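Local coordinates for protein chitosanase (Gynuella sunshinyii YC6258, PDB 6X2Q) that probably hydrolyses chitosan as a glycoside hydrolase of family 46 and binds glucosamine units in its cleft, at residues Leu9-Pro23 with Ile229-Ile242. Numbering follows the deposited sequence.
Sequences LLADQIISIFANNTP and IRISTWGDVFILPI. Unlike the reference sequence in segment 9-23: A19 (reference Glu).
W234 NE1 reaches two carbonyl oxygens at the C-terminal end of helix 5-20. W234 NE1 bonds to F18 O at 3.0 Å, in the indole plane, but the N-H stands above the F18 carbonyl plane. The second bond, to I17 O, is weak. N21 leaves the helix with positive phi, and its CG lies anti to the backbone N (chi1 -157°), which sets the amide beside W234 CB and CD1. From there N21 ND2 gives a nearly straight bond to D236 OD2 (2.8 Å, 172°). The donor comes from above the carboxylate plane.

Strands 229-231 and 238-240 form an antiparallel beta hairpin whose loop includes a type I turn from S232 to G235. Segment 9-20 of the helix lies along one side of this hairpin, its axis 13° from the direction of strand 229-231. The contact joins the N-terminal helix to the C-terminal hairpin. I17 sits in the middle. Its CG1 lies over one face of the F238 ring, and its CG2 touches I231 CG2. I17 CD1 meets F238 CG at 3.6 Å. P23 CD approaches F238 CE1 at 3.5 Å, and N21 OD1 lies at the ring edge, in plane. With an alanine in place of F238, I17 and P23 would probably lose their shared partner and a gap would open between helix and hairpin.

Toward the start of the helix, I14 CG1 is pressed tightly against L240 CD1 (3.5 Å). L10 CD1 meets L240 CB and the ring of P241, which follows a cis peptide bond. Q13 OE1 accepts a weak bond from I242 N. At the other end, T233 OG1 lies at the edge of the F18 ring, 3.4 Å from F18 CE1, and is hydrogen-bonded to S213 of helix 209-219, which also touches F18.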
loop_
_atom_site.group_PDB
_atom_site.type_symbol
_atom_site.label_atom_id
_atom_site.label_comp_id
_atom_site.label_asym_id
_atom_site.label_seq_id
_atom_site.Cartn_x
_atom_site.Cartn_y
_atom_site.Cartn_z
ATOM N N LEU A 9 3.072 -6.796 12.479
ATOM C CA LEU A 9 4.044 -7.598 11.713
ATOM C C LEU A 9 3.241 -8.447 10.736
ATOM O O LEU A 9 3.656 -8.589 9.617
ATOM C CB LEU A 9 4.848 -8.467 12.672
ATOM C CG LEU A 9 5.103 -9.874 12.166
ATOM C CD1 LEU A 9 6.498 -9.988 11.603
ATOM C CD2 LEU A 9 4.878 -10.893 13.250
ATOM N N LEU A 10 2.131 -8.985 11.212
ATOM C CA LEU A 10 1.197 -9.774 10.425
ATOM C C LEU A 10 0.687 -8.977 9.226
ATOM O O LEU A 10 0.761 -9.438 8.085
ATOM C CB LEU A 10 0.049 -10.212 11.321
ATOM C CG LEU A 10 -0.533 -11.618 11.315
ATOM C CD1 LEU A 10 0.505 -12.698 11.200
ATOM C CD2 LEU A 10 -1.261 -11.768 12.615
ATOM N N ALA A 11 0.180 -7.766 9.470
ATOM C CA ALA A 11 -0.257 -6.901 8.381
ATOM C C ALA A 11 0.847 -6.712 7.345
ATOM O O ALA A 11 0.614 -6.857 6.138
ATOM C CB ALA A 11 -0.709 -5.551 8.937
ATOM N N ASP A 12 2.065 -6.408 7.803
ATOM C CA ASP A 12 3.160 -6.159 6.873
ATOM C C ASP A 12 3.486 -7.404 6.065
ATOM O O ASP A 12 3.770 -7.312 4.867
ATOM C CB ASP A 12 4.405 -5.674 7.619
ATOM C CG ASP A 12 4.237 -4.277 8.188
ATOM O OD1 ASP A 12 3.269 -3.587 7.794
ATOM O OD2 ASP A 12 5.080 -3.862 9.020
ATOM N N GLN A 13 3.466 -8.574 6.697
ATOM C CA GLN A 13 3.819 -9.781 5.962
ATOM C C GLN A 13 2.734 -10.153 4.960
ATOM O O GLN A 13 3.036 -10.652 3.870
ATOM C CB GLN A 13 4.093 -10.923 6.935
ATOM C CG GLN A 13 5.465 -10.781 7.557
ATOM C CD GLN A 13 5.785 -11.809 8.629
ATOM O OE1 GLN A 13 5.063 -12.785 8.832
ATOM N NE2 GLN A 13 6.888 -11.587 9.322
ATOM N N ILE A 14 1.470 -9.882 5.303
ATOM C CA ILE A 14 0.352 -10.178 4.400
ATOM C C ILE A 14 0.400 -9.274 3.176
ATOM O O ILE A 14 0.282 -9.737 2.035
ATOM C CB ILE A 14 -0.994 -10.027 5.141
ATOM C CG1 ILE A 14 -1.159 -11.103 6.214
ATOM C CG2 ILE A 14 -2.149 -10.046 4.161
ATOM C CD1 ILE A 14 -2.345 -10.856 7.146
ATOM N N ILE A 15 0.553 -7.962 3.400
ATOM C CA ILE A 15 0.595 -7.008 2.299
ATOM C C ILE A 15 1.815 -7.259 1.435
ATOM O O ILE A 15 1.773 -7.118 0.205
ATOM C CB ILE A 15 0.563 -5.572 2.849
ATOM C CG1 ILE A 15 -0.785 -5.341 3.530
ATOM C CG2 ILE A 15 0.857 -4.536 1.742
ATOM C CD1 ILE A 15 -0.871 -4.040 4.280
ATOM N N SER A 16 2.927 -7.633 2.066
ATOM C CA SER A 16 4.099 -8.006 1.293
ATOM C C SER A 16 3.788 -9.187 0.372
ATOM O O SER A 16 4.153 -9.181 -0.810
ATOM C CB SER A 16 5.259 -8.317 2.239
ATOM O OG SER A 16 6.442 -8.541 1.500
ATOM N N ILE A 17 3.091 -10.200 0.891
ATOM C CA ILE A 17 2.671 -11.319 0.053
ATOM C C ILE A 17 1.715 -10.841 -1.032
ATOM O O ILE A 17 1.842 -11.222 -2.199
ATOM C CB ILE A 17 2.039 -12.427 0.914
ATOM C CG1 ILE A 17 3.110 -13.142 1.739
ATOM C CG2 ILE A 17 1.281 -13.429 0.034
ATOM C CD1 ILE A 17 2.546 -13.996 2.863
ATOM N N PHE A 18 0.759 -9.985 -0.668
ATOM C CA PHE A 18 -0.180 -9.455 -1.646
ATOM C C PHE A 18 0.548 -8.888 -2.846
ATOM O O PHE A 18 0.159 -9.129 -3.993
ATOM C CB PHE A 18 -1.055 -8.369 -1.017
ATOM C CG PHE A 18 -2.157 -8.900 -0.153
ATOM C CD1 PHE A 18 -2.385 -10.267 -0.061
ATOM C CD2 PHE A 18 -2.958 -8.034 0.574
ATOM C CE1 PHE A 18 -3.379 -10.765 0.750
ATOM C CE2 PHE A 18 -3.969 -8.523 1.378
ATOM C CZ PHE A 18 -4.191 -9.895 1.462
ATOM N N ALA A 19 1.617 -8.149 -2.603
ATOM C CA ALA A 19 2.251 -7.364 -3.645
ATOM C C ALA A 19 3.412 -8.087 -4.314
ATOM O O ALA A 19 3.649 -7.881 -5.505
ATOM C CB ALA A 19 2.738 -6.039 -3.063
ATOM N N ASN A 20 4.147 -8.928 -3.579
ATOM C CA ASN A 20 5.393 -9.503 -4.080
ATOM C C ASN A 20 5.501 -11.005 -3.864
ATOM O O ASN A 20 6.569 -11.571 -4.116
ATOM C CB ASN A 20 6.590 -8.816 -3.421
ATOM C CG ASN A 20 6.640 -7.338 -3.721
ATOM O OD1 ASN A 20 6.936 -6.525 -2.847
ATOM N ND2 ASN A 20 6.327 -6.976 -4.968
ATOM N N ASN A 21 4.439 -11.652 -3.374
ATOM C CA ASN A 21 4.411 -13.095 -3.106
ATOM C C ASN A 21 5.512 -13.552 -2.145
ATOM O O ASN A 21 6.032 -14.667 -2.260
ATOM C CB ASN A 21 4.475 -13.903 -4.404
ATOM C CG ASN A 21 3.898 -15.303 -4.238
ATOM O OD1 ASN A 21 3.095 -15.546 -3.334
ATOM N ND2 ASN A 21 4.319 -16.230 -5.096
ATOM N N THR A 22 5.848 -12.713 -1.158
ATOM C CA THR A 22 6.813 -13.148 -0.154
ATOM C C THR A 22 6.555 -12.350 1.107
ATOM O O THR A 22 6.250 -11.155 1.006
ATOM C CB THR A 22 8.273 -12.954 -0.615
ATOM O OG1 THR A 22 9.161 -13.134 0.497
ATOM C CG2 THR A 22 8.496 -11.555 -1.173
ATOM N N PRO A 23 6.680 -12.947 2.297
ATOM C CA PRO A 23 6.488 -12.168 3.526
ATOM C C PRO A 23 7.657 -11.247 3.853
ATOM O O PRO A 23 7.511 -10.406 4.745
ATOM C CB PRO A 23 6.314 -13.248 4.597
ATOM C CG PRO A 23 7.161 -14.374 4.094
ATOM C CD PRO A 23 7.088 -14.333 2.584
ATOM N N ILE A 229 -2.545 -17.554 10.349
ATOM C CA ILE A 229 -3.217 -16.983 9.190
ATOM C C ILE A 229 -2.637 -17.631 7.945
ATOM O O ILE A 229 -1.414 -17.646 7.753
ATOM C CB ILE A 229 -3.083 -15.454 9.140
ATOM C CG1 ILE A 229 -3.827 -14.831 10.322
ATOM C CG2 ILE A 229 -3.657 -14.918 7.827
ATOM C CD1 ILE A 229 -3.891 -13.308 10.287
ATOM N N ARG A 230 -3.516 -18.181 7.114
ATOM C CA ARG A 230 -3.142 -18.778 5.841
ATOM C C ARG A 230 -3.410 -17.765 4.735
ATOM O O ARG A 230 -4.543 -17.295 4.581
ATOM C CB ARG A 230 -3.921 -20.074 5.603
ATOM C CG ARG A 230 -3.545 -20.811 4.322
ATOM C CD ARG A 230 -4.781 -21.448 3.666
ATOM N NE ARG A 230 -4.525 -22.824 3.248
ATOM C CZ ARG A 230 -4.383 -23.212 1.983
ATOM N NH1 ARG A 230 -4.479 -22.331 0.989
ATOM N NH2 ARG A 230 -4.140 -24.487 1.714
ATOM N N ILE A 231 -2.364 -17.405 3.994
ATOM C CA ILE A 231 -2.477 -16.575 2.801
ATOM C C ILE A 231 -1.935 -17.370 1.622
ATOM O O ILE A 231 -0.813 -17.881 1.684
ATOM C CB ILE A 231 -1.706 -15.249 2.954
ATOM C CG1 ILE A 231 -2.216 -14.457 4.161
ATOM C CG2 ILE A 231 -1.858 -14.417 1.697
ATOM C CD1 ILE A 231 -3.662 -13.956 3.995
ATOM N N SER A 232 -2.722 -17.467 0.543
ATOM C CA SER A 232 -2.261 -18.172 -0.654
ATOM C C SER A 232 -2.676 -17.447 -1.929
ATOM O O SER A 232 -2.960 -18.086 -2.949
ATOM C CB SER A 232 -2.775 -19.613 -0.688
ATOM O OG SER A 232 -4.127 -19.678 -0.294
ATOM N N THR A 233 -2.703 -16.118 -1.879
ATOM C CA THR A 233 -3.121 -15.232 -2.957
ATOM C C THR A 233 -2.617 -15.646 -4.335
ATOM O O THR A 233 -3.369 -15.585 -5.311
ATOM C CB THR A 233 -2.641 -13.811 -2.654
ATOM O OG1 THR A 233 -2.988 -13.468 -1.301
ATOM C CG2 THR A 233 -3.262 -12.809 -3.634
ATOM N N TRP A 234 -1.356 -16.071 -4.433
ATOM C CA TRP A 234 -0.735 -16.350 -5.726
ATOM C C TRP A 234 -0.480 -17.833 -5.950
ATOM O O TRP A 234 0.357 -18.190 -6.787
ATOM C CB TRP A 234 0.579 -15.585 -5.863
ATOM C CG TRP A 234 0.447 -14.110 -5.712
ATOM C CD1 TRP A 234 0.740 -13.366 -4.600
ATOM C CD2 TRP A 234 0.005 -13.185 -6.714
ATOM N NE1 TRP A 234 0.498 -12.035 -4.848
ATOM C CE2 TRP A 234 0.055 -11.895 -6.140
ATOM C CE3 TRP A 234 -0.420 -13.319 -8.046
ATOM C CZ2 TRP A 234 -0.306 -10.742 -6.856
ATOM C CZ3 TRP A 234 -0.782 -12.175 -8.753
ATOM C CH2 TRP A 234 -0.728 -10.906 -8.153
ATOM N N GLY A 235 -1.173 -18.700 -5.215
ATOM C CA GLY A 235 -0.948 -20.126 -5.327
ATOM C C GLY A 235 -0.094 -20.661 -4.193
ATOM O O GLY A 235 -0.428 -21.686 -3.592
ATOM N N ASP A 236 1.004 -19.973 -3.882
ATOM C CA ASP A 236 1.878 -20.398 -2.795
ATOM C C ASP A 236 1.195 -20.198 -1.447
ATOM O O ASP A 236 0.600 -19.145 -1.194
ATOM C CB ASP A 236 3.186 -19.616 -2.839
ATOM C CG ASP A 236 3.874 -19.732 -4.167
ATOM O OD1 ASP A 236 4.743 -20.616 -4.307
ATOM O OD2 ASP A 236 3.529 -18.945 -5.074
ATOM N N VAL A 237 1.287 -21.202 -0.580
ATOM C CA VAL A 237 0.629 -21.158 0.722
ATOM C C VAL A 237 1.618 -20.649 1.757
ATOM O O VAL A 237 2.730 -21.180 1.881
ATOM C CB VAL A 237 0.079 -22.536 1.117
ATOM C CG1 VAL A 237 -0.610 -22.462 2.474
ATOM C CG2 VAL A 237 -0.891 -23.028 0.068
ATOM N N PHE A 238 1.216 -19.611 2.491
ATOM C CA PHE A 238 2.013 -19.039 3.568
ATOM C C PHE A 238 1.225 -19.137 4.858
ATOM O O PHE A 238 0.033 -18.812 4.883
ATOM C CB PHE A 238 2.363 -17.577 3.300
ATOM C CG PHE A 238 3.421 -17.391 2.270
ATOM C CD1 PHE A 238 4.753 -17.626 2.581
ATOM C CD2 PHE A 238 3.090 -16.984 0.982
ATOM C CE1 PHE A 238 5.738 -17.454 1.628
ATOM C CE2 PHE A 238 4.073 -16.814 0.024
ATOM C CZ PHE A 238 5.397 -17.054 0.352
ATOM N N ILE A 239 1.882 -19.583 5.920
ATOM C CA ILE A 239 1.302 -19.575 7.258
ATOM C C ILE A 239 2.022 -18.493 8.051
ATOM O O ILE A 239 3.255 -18.512 8.176
ATOM C CB ILE A 239 1.407 -20.946 7.945
ATOM C CG1 ILE A 239 0.647 -21.997 7.142
ATOM C CG2 ILE A 239 0.790 -20.875 9.328
ATOM C CD1 ILE A 239 -0.873 -21.829 7.191
ATOM N N LEU A 240 1.252 -17.540 8.569
ATOM C CA LEU A 240 1.767 -16.367 9.253
ATOM C C LEU A 240 1.322 -16.369 10.707
ATOM O O LEU A 240 0.244 -16.880 11.027
ATOM C CB LEU A 240 1.290 -15.079 8.573
ATOM C CG LEU A 240 1.506 -15.091 7.061
ATOM C CD1 LEU A 240 0.903 -13.864 6.448
ATOM C CD2 LEU A 240 2.987 -15.190 6.746
ATOM N N PRO A 241 2.132 -15.811 11.617
ATOM C CA PRO A 241 3.420 -15.163 11.329
ATOM C C PRO A 241 4.532 -16.171 11.024
ATOM O O PRO A 241 4.479 -17.304 11.504
ATOM C CB PRO A 241 3.720 -14.390 12.620
ATOM C CG PRO A 241 3.025 -15.183 13.701
ATOM C CD PRO A 241 1.798 -15.789 13.055
ATOM N N ILE A 242 5.503 -15.766 10.209
ATOM C CA ILE A 242 6.668 -16.595 9.934
ATOM C C ILE A 242 7.703 -16.336 11.017
ATOM O O ILE A 242 7.947 -15.186 11.407
ATOM C CB ILE A 242 7.232 -16.324 8.523
ATOM C CG1 ILE A 242 6.244 -16.813 7.451
ATOM C CG2 ILE A 242 8.591 -16.990 8.336
ATOM C CD1 ILE A 242 6.157 -18.341 7.291
#